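Side-chain contacts in TAF6 (PDB 4ATG), which probably serves as a subunit of the general transcription factor TFIID, its HEAT-repeat C-terminal domain taking part in complex formation with TAF9: residues 126-129 with 130-134; 163-166 with 167-171; 187-190 with 191-195. One frame throughout, in Å; residues are numbered along the deposited sequence.

In the fold
The three contacts come in series along the chain, each on or at the end of a single helix. Interaction 1 lies at the start of helix 128-140, interaction 2 in the first half of helix 162-179, and interaction 3 at the end of helix 183-194. The centres of interactions 1 and 2 are about 15 Å apart, and those of 2 and 3 are about 12 Å apart. Both pairs touch: Leu-133 CD2 meets Val-164 CG2 at 3.7 Å, and Ile-169 CG2 meets Leu-189 CD1 at 3.5 Å. Interactions 1 and 3 stay about 12 Å apart at their nearest atoms. Interaction 2 thus bridges the other two in an all-helical domain of HEAT repeats, whose helices pack one upon the next.

Interaction 1 of 3, residues 126-129 with 130-134; sequences KTLA and PRVLK
Thr-127 and Arg-131 are joined by a weak backbone bond from Arg-131 N to Thr-127 O, and the next two i to i+4 bonds, Val-132 N to Leu-128 O (3.2 Å) and Leu-133 N to Ala-129 O (2.9 Å), are firmer. The last is almost straight, at 176°. Thr-127 and Arg-131 also run side by side on the outer surface. Thr-127 CB sits over the centre of the Arg-131 guanidinium, 3.6 Å above its plane. CG beside the backbone N (chi1 -77°) turns the Arg-131 side chain back along the helix, and its extension from CG to NE carries the guanidinium to Thr-127. Thr-127 OG1 lies over the same group, 3.4 Å from Arg-131 NH1, but the angle is too poor for a hydrogen bond. Pro-130 has no N-H to give, which suits its place near the start of helix 128-140. Its CD lies 3.2 Å from Lys-126 O, the oxygen that an N-H at this position would face. Leu-128 CD2 meets Val-132 CG2 loosely at 4.4 Å. Within the HEAT-repeat domain, the buried Leu-128 and Val-132 pack on helices 85-97 and 104-121, Ala-129 rests on Tyr-118, and Leu-133 turns to helix 147-160.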
loop_
_atom_site.group_PDB
_atom_site.type_symbol
_atom_site.label_atom_id
_atom_site.label_comp_id
_atom_site.label_asym_id
_atom_site.label_seq_id
_atom_site.Cartn_x
_atom_site.Cartn_y
_atom_site.Cartn_z
ATOM N N LYS A 126 16.626 -8.465 0.896
ATOM C CA LYS A 126 16.275 -9.803 0.387
ATOM C C LYS A 126 14.885 -10.350 0.713
ATOM O O LYS A 126 14.312 -11.037 -0.123
ATOM C CB LYS A 126 17.376 -10.848 0.695
ATOM C CG LYS A 126 17.582 -11.142 2.179
ATOM C CD LYS A 126 18.671 -12.180 2.409
ATOM C CE LYS A 126 18.859 -12.473 3.876
ATOM N NZ LYS A 126 19.765 -13.630 4.089
ATOM N N THR A 127 14.355 -10.071 1.905
ATOM C CA THR A 127 13.051 -10.613 2.322
ATOM C C THR A 127 11.866 -9.842 1.726
ATOM O O THR A 127 10.741 -10.325 1.774
ATOM C CB THR A 127 12.940 -10.601 3.847
ATOM O OG1 THR A 127 12.989 -9.245 4.293
ATOM C CG2 THR A 127 14.022 -11.437 4.538
ATOM N N LEU A 128 12.107 -8.651 1.184
ATOM C CA LEU A 128 11.036 -7.794 0.665
ATOM C C LEU A 128 10.184 -8.423 -0.462
ATOM O O LEU A 128 8.964 -8.519 -0.301
ATOM C CB LEU A 128 11.632 -6.439 0.247
ATOM C CG LEU A 128 10.683 -5.263 0.101
ATOM C CD1 LEU A 128 11.398 -3.959 0.443
ATOM C CD2 LEU A 128 10.075 -5.203 -1.306
ATOM N N ALA A 129 10.796 -8.781 -1.605
ATOM C CA ALA A 129 10.050 -9.299 -2.759
ATOM C C ALA A 129 9.345 -10.630 -2.448
ATOM O O ALA A 129 8.154 -10.725 -2.746
ATOM C CB ALA A 129 10.954 -9.448 -3.975
ATOM N N PRO A 130 10.007 -11.643 -1.819
ATOM C CA PRO A 130 9.300 -12.900 -1.536
ATOM C C PRO A 130 8.059 -12.718 -0.681
ATOM O O PRO A 130 7.041 -13.326 -0.995
ATOM C CB PRO A 130 10.374 -13.769 -0.859
ATOM C CG PRO A 130 11.668 -13.212 -1.343
ATOM C CD PRO A 130 11.414 -11.736 -1.371
ATOM N N ARG A 131 8.118 -11.847 0.343
ATOM C CA ARG A 131 6.992 -11.560 1.233
ATOM C C ARG A 131 5.817 -10.920 0.476
ATOM O O ARG A 131 4.671 -11.353 0.645
ATOM C CB ARG A 131 7.433 -10.691 2.428
ATOM C CG ARG A 131 8.186 -11.502 3.486
ATOM C CD ARG A 131 8.783 -10.634 4.581
ATOM N NE ARG A 131 9.617 -11.431 5.482
ATOM C CZ ARG A 131 10.413 -10.927 6.421
ATOM N NH1 ARG A 131 10.498 -9.613 6.593
ATOM N NH2 ARG A 131 11.140 -11.731 7.184
ATOM N N VAL A 132 6.108 -9.915 -0.367
ATOM C CA VAL A 132 5.108 -9.232 -1.199
ATOM C C VAL A 132 4.474 -10.247 -2.167
ATOM O O VAL A 132 3.248 -10.346 -2.208
ATOM C CB VAL A 132 5.708 -7.989 -1.942
ATOM C CG1 VAL A 132 4.762 -7.462 -3.028
ATOM C CG2 VAL A 132 6.048 -6.867 -0.956
ATOM N N LEU A 133 5.287 -11.022 -2.913
ATOM C CA LEU A 133 4.725 -11.977 -3.867
ATOM C C LEU A 133 3.878 -13.055 -3.194
ATOM O O LEU A 133 2.840 -13.451 -3.749
ATOM C CB LEU A 133 5.796 -12.622 -4.766
ATOM C CG LEU A 133 6.668 -11.687 -5.606
ATOM C CD1 LEU A 133 7.723 -12.481 -6.356
ATOM C CD2 LEU A 133 5.829 -10.882 -6.605
ATOM N N LYS A 134 4.316 -13.522 -2.006
ATOM C CA LYS A 134 3.612 -14.574 -1.255
ATOM C C LYS A 134 2.231 -14.117 -0.819
ATOM O O LYS A 134 1.260 -14.856 -1.019
ATOM C CB LYS A 134 4.448 -15.077 -0.057
ATOM C CG LYS A 134 3.842 -16.287 0.638
ATOM C CD LYS A 134 4.647 -16.722 1.871
ATOM C CE LYS A 134 4.149 -18.069 2.355
ATOM N NZ LYS A 134 5.077 -18.693 3.333
#

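Interaction 2 of 3, residues 163-166 with 167-171; sequences NVVN and TVIRE
Asn-166 OD1 meets the Arg-170 guanidinium at its edge, in its plane, and takes a hydrogen bond from Arg-170 NE at 3.0 Å. Arg-170 NH2 gives the same oxygen a weak second bond. The amide and guanidinium planes are 39° apart. Arg-170 leaves the backbone with CG anti to N (chi1 -157°), then bends at chi3 (-63°) to bring NE to the amide. One turn back, Asn-163 O accepts from Thr-167 OG1 (2.7 Å) and Thr-167 N (2.8 Å), from opposite faces of its plane. Helix 162-179 then widens into a pi-type turn. Ile-169 N bonds to Val-164 O, and Arg-170 N to Val-165 O, each five residues back. On the buried side Val-164 CG1 lies alongside Val-168 CG2, and Ile-169 CD1 meets Val-165 CG2 at 4.1 Å. Ile-169 also packs on Leu-154 and Leu-157 of helix 147-160 and on Leu-193 of helix 183-194. Replacing Ile-169 with an alanine would probably open a gap against helices 147-160 and 183-194 and lose the packing on Val-165 CG2. The Asn-166 to Arg-170 bonds and the Asn-163 O pair lie on the exposed side, and the amide oxygen is likely to restrain the arginine without neutralising it.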
loop_
_atom_site.group_PDB
_atom_site.type_symbol
_atom_site.label_atom_id
_atom_site.label_comp_id
_atom_site.label_asym_id
_atom_site.label_seq_id
_atom_site.Cartn_x
_atom_site.Cartn_y
_atom_site.Cartn_z
ATOM N N ASN A 163 8.823 -10.296 -15.282
ATOM C CA ASN A 163 9.213 -11.583 -14.702
ATOM C C ASN A 163 8.176 -12.112 -13.710
ATOM O O ASN A 163 7.970 -13.317 -13.658
ATOM C CB ASN A 163 10.623 -11.556 -14.108
ATOM C CG ASN A 163 11.142 -12.938 -13.761
ATOM O OD1 ASN A 163 11.210 -13.325 -12.591
ATOM N ND2 ASN A 163 11.463 -13.736 -14.772
ATOM N N VAL A 164 7.470 -11.217 -12.983
ATOM C CA VAL A 164 6.400 -11.623 -12.070
ATOM C C VAL A 164 5.182 -12.061 -12.916
ATOM O O VAL A 164 4.561 -13.083 -12.620
ATOM C CB VAL A 164 6.048 -10.517 -11.033
ATOM C CG1 VAL A 164 4.760 -10.852 -10.286
ATOM C CG2 VAL A 164 7.199 -10.285 -10.043
ATOM N N VAL A 165 4.854 -11.309 -13.974
ATOM C CA VAL A 165 3.757 -11.678 -14.884
ATOM C C VAL A 165 4.038 -13.091 -15.439
ATOM O O VAL A 165 3.169 -13.957 -15.392
ATOM C CB VAL A 165 3.548 -10.633 -16.027
ATOM C CG1 VAL A 165 2.591 -11.142 -17.110
ATOM C CG2 VAL A 165 3.048 -9.303 -15.472
ATOM N N ASN A 166 5.269 -13.324 -15.896
ATOM C CA ASN A 166 5.679 -14.597 -16.499
ATOM C C ASN A 166 5.826 -15.749 -15.534
ATOM O O ASN A 166 5.480 -16.876 -15.887
ATOM C CB ASN A 166 6.918 -14.408 -17.376
ATOM C CG ASN A 166 6.635 -13.627 -18.631
ATOM O OD1 ASN A 166 5.569 -13.747 -19.246
ATOM N ND2 ASN A 166 7.588 -12.810 -19.046
ATOM N N THR A 167 6.333 -15.499 -14.327
ATOM C CA THR A 167 6.444 -16.579 -13.364
ATOM C C THR A 167 5.079 -16.773 -12.706
ATOM O O THR A 167 4.295 -17.570 -13.215
ATOM C CB THR A 167 7.683 -16.457 -12.466
ATOM O OG1 THR A 167 7.674 -15.198 -11.790
ATOM C CG2 THR A 167 8.982 -16.621 -13.241
ATOM N N VAL A 168 4.738 -15.933 -11.730
ATOM C CA VAL A 168 3.514 -15.943 -10.911
ATOM C C VAL A 168 2.172 -15.989 -11.677
ATOM O O VAL A 168 1.380 -16.904 -11.465
ATOM C CB VAL A 168 3.532 -14.836 -9.805
ATOM C CG1 VAL A 168 2.384 -15.012 -8.818
ATOM C CG2 VAL A 168 4.870 -14.797 -9.059
ATOM N N ILE A 169 1.892 -15.000 -12.512
ATOM C CA ILE A 169 0.601 -14.927 -13.204
ATOM C C ILE A 169 0.384 -16.025 -14.242
ATOM O O ILE A 169 -0.603 -16.776 -14.147
ATOM C CB ILE A 169 0.339 -13.489 -13.729
ATOM C CG1 ILE A 169 0.409 -12.486 -12.545
ATOM C CG2 ILE A 169 -1.006 -13.417 -14.446
ATOM C CD1 ILE A 169 0.310 -11.057 -12.975
ATOM N N ARG A 170 1.315 -16.134 -15.212
ATOM C CA ARG A 170 1.272 -17.147 -16.277
ATOM C C ARG A 170 1.162 -18.586 -15.725
ATOM O O ARG A 170 0.354 -19.368 -16.229
ATOM C CB ARG A 170 2.484 -16.991 -17.217
ATOM C CG ARG A 170 2.267 -17.581 -18.607
ATOM C CD ARG A 170 3.322 -17.150 -19.627
ATOM N NE ARG A 170 3.327 -15.704 -19.886
ATOM C CZ ARG A 170 2.462 -15.074 -20.678
ATOM N NH1 ARG A 170 1.493 -15.748 -21.285
ATOM N NH2 ARG A 170 2.550 -13.763 -20.855
ATOM N N GLU A 171 1.923 -18.904 -14.666
ATOM C CA GLU A 171 1.932 -20.223 -14.017
ATOM C C GLU A 171 0.605 -20.622 -13.369
ATOM O O GLU A 171 0.298 -21.807 -13.326
ATOM C CB GLU A 171 3.040 -20.282 -12.950
ATOM C CG GLU A 171 4.332 -20.913 -13.437
ATOM C CD GLU A 171 4.373 -22.420 -13.282
ATOM O OE1 GLU A 171 4.627 -22.895 -12.151
ATOM O OE2 GLU A 171 4.141 -23.128 -14.289
#

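Interaction 3 of 3, residues 187-190 with 191-195; sequences NLLD and NVLNV
Asn-191 N gives its hydrogen to Asn-187 O at 3.3 Å, the first of the backbone bonds along this part of helix 183-194. Two shorter ones follow. Val-192 N reaches Leu-188 O at 2.9 Å, and Leu-193 N reaches Leu-189 O at 3.0 Å with an N-H...O angle of 165°. The fourth, from Asn-194 N to Asp-190 O, is weak, with an angle of 129°. Asn-194 N also has a weak bond to Asn-191 O, and the bond from Val-195 N to Val-192 O is weak too. The side-chain amide of Asn-194 folds back with CG anti to its carbonyl carbon (chi1 -70°), and its ND2 comes to 2.8 Å from Asp-190 O. The angle there is poor, so no hydrogen bond is made. Asn-191 ND2 stands in a similar relation to Asn-187 O, near it but badly aligned.

Helix 183-194 follows helix 162-179 directly in the chain, and the two pack together near the C-terminal end of the chain, in the helix-on-helix packing usual for HEAT-like folds. The apolar side of this turn faces that neighbour and helix 147-160. Leu-189 CD1 and Leu-193 CD1 meet at 3.9 Å, their side chains pointing the same way, and both touch Ala-173. Leu-188 crosses Val-192 at an angle, with Leu-188 CD1 at 3.9 Å from Val-192 CG2. Leu-188 continues onto Tyr-151 and Leu-154, while Val-192 rests on Ser-158. The Val-192 methyl CG2 also lies 3.3 Å from Leu-188 O, beside the bond that this oxygen accepts from Val-192 N. On the polar side the Asp-190 carboxylate has a long, weak ion pair with Lys-177 of helix 162-179.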
loop_
_atom_site.group_PDB
_atom_site.type_symbol
_atom_site.label_atom_id
_atom_site.label_comp_id
_atom_site.label_asym_id
_atom_site.label_seq_id
_atom_site.Cartn_x
_atom_site.Cartn_y
_atom_site.Cartn_z
ATOM N N ASN A 187 -11.278 -11.016 -16.394
ATOM C CA ASN A 187 -11.178 -9.912 -17.368
ATOM C C ASN A 187 -9.813 -9.247 -17.276
ATOM O O ASN A 187 -9.188 -8.979 -18.300
ATOM C CB ASN A 187 -12.285 -8.867 -17.174
ATOM C CG ASN A 187 -13.621 -9.253 -17.775
ATOM O OD1 ASN A 187 -13.730 -10.153 -18.617
ATOM N ND2 ASN A 187 -14.673 -8.558 -17.367
ATOM N N LEU A 188 -9.332 -9.011 -16.048
ATOM C CA LEU A 188 -8.013 -8.414 -15.825
ATOM C C LEU A 188 -6.927 -9.386 -16.307
ATOM O O LEU A 188 -6.002 -8.988 -17.006
ATOM C CB LEU A 188 -7.803 -8.112 -14.313
ATOM C CG LEU A 188 -6.403 -7.605 -13.900
ATOM C CD1 LEU A 188 -6.017 -6.289 -14.636
ATOM C CD2 LEU A 188 -6.318 -7.409 -12.382
ATOM N N LEU A 189 -7.054 -10.652 -15.928
ATOM C CA LEU A 189 -6.133 -11.723 -16.273
ATOM C C LEU A 189 -5.956 -11.815 -17.787
ATOM O O LEU A 189 -4.816 -11.807 -18.251
ATOM C CB LEU A 189 -6.654 -13.038 -15.665
ATOM C CG LEU A 189 -5.768 -14.290 -15.740
ATOM C CD1 LEU A 189 -4.382 -14.022 -15.162
ATOM C CD2 LEU A 189 -6.406 -15.443 -14.946
ATOM N N ASP A 190 -7.071 -11.821 -18.557
ATOM C CA ASP A 190 -7.033 -11.878 -20.027
ATOM C C ASP A 190 -6.281 -10.667 -20.618
ATOM O O ASP A 190 -5.489 -10.843 -21.545
ATOM C CB ASP A 190 -8.448 -11.995 -20.608
ATOM C CG ASP A 190 -9.105 -13.368 -20.492
ATOM O OD1 ASP A 190 -8.380 -14.361 -20.236
ATOM O OD2 ASP A 190 -10.337 -13.455 -20.694
ATOM N N ASN A 191 -6.480 -9.454 -20.044
ATOM C CA ASN A 191 -5.786 -8.236 -20.490
ATOM C C ASN A 191 -4.280 -8.302 -20.192
ATOM O O ASN A 191 -3.468 -7.943 -21.044
ATOM C CB ASN A 191 -6.409 -6.982 -19.837
ATOM C CG ASN A 191 -7.831 -6.701 -20.279
ATOM O OD1 ASN A 191 -8.280 -7.142 -21.332
ATOM N ND2 ASN A 191 -8.570 -5.938 -19.491
ATOM N N VAL A 192 -3.908 -8.785 -18.996
ATOM C CA VAL A 192 -2.499 -8.886 -18.581
ATOM C C VAL A 192 -1.720 -9.863 -19.466
ATOM O O VAL A 192 -0.613 -9.555 -19.887
ATOM C CB VAL A 192 -2.400 -9.263 -17.075
ATOM C CG1 VAL A 192 -0.962 -9.616 -16.662
ATOM C CG2 VAL A 192 -2.947 -8.132 -16.212
ATOM N N LEU A 193 -2.294 -11.036 -19.723
ATOM C CA LEU A 193 -1.646 -12.083 -20.499
ATOM C C LEU A 193 -1.555 -11.837 -22.005
ATOM O O LEU A 193 -0.780 -12.515 -22.690
ATOM C CB LEU A 193 -2.256 -13.440 -20.175
ATOM C CG LEU A 193 -2.056 -13.904 -18.708
ATOM C CD1 LEU A 193 -2.694 -15.220 -18.494
ATOM C CD2 LEU A 193 -0.557 -13.965 -18.321
ATOM N N ASN A 194 -2.339 -10.891 -22.518
ATOM C CA ASN A 194 -2.300 -10.519 -23.940
ATOM C C ASN A 194 -1.093 -9.618 -24.273
ATOM O O ASN A 194 -0.682 -9.535 -25.428
ATOM C CB ASN A 194 -3.634 -9.922 -24.388
ATOM C CG ASN A 194 -4.762 -10.933 -24.462
ATOM O OD1 ASN A 194 -4.559 -12.130 -24.691
ATOM N ND2 ASN A 194 -5.987 -10.475 -24.237
ATOM N N VAL A 195 -0.515 -8.991 -23.253
ATOM C CA VAL A 195 0.679 -8.143 -23.283
ATOM C C VAL A 195 1.838 -9.029 -22.782
ATOM O O VAL A 195 2.915 -9.065 -23.373
ATOM C CB VAL A 195 0.494 -6.882 -22.382
ATOM C CG1 VAL A 195 1.791 -6.105 -22.227
ATOM C CG2 VAL A 195 -0.603 -5.964 -22.911
#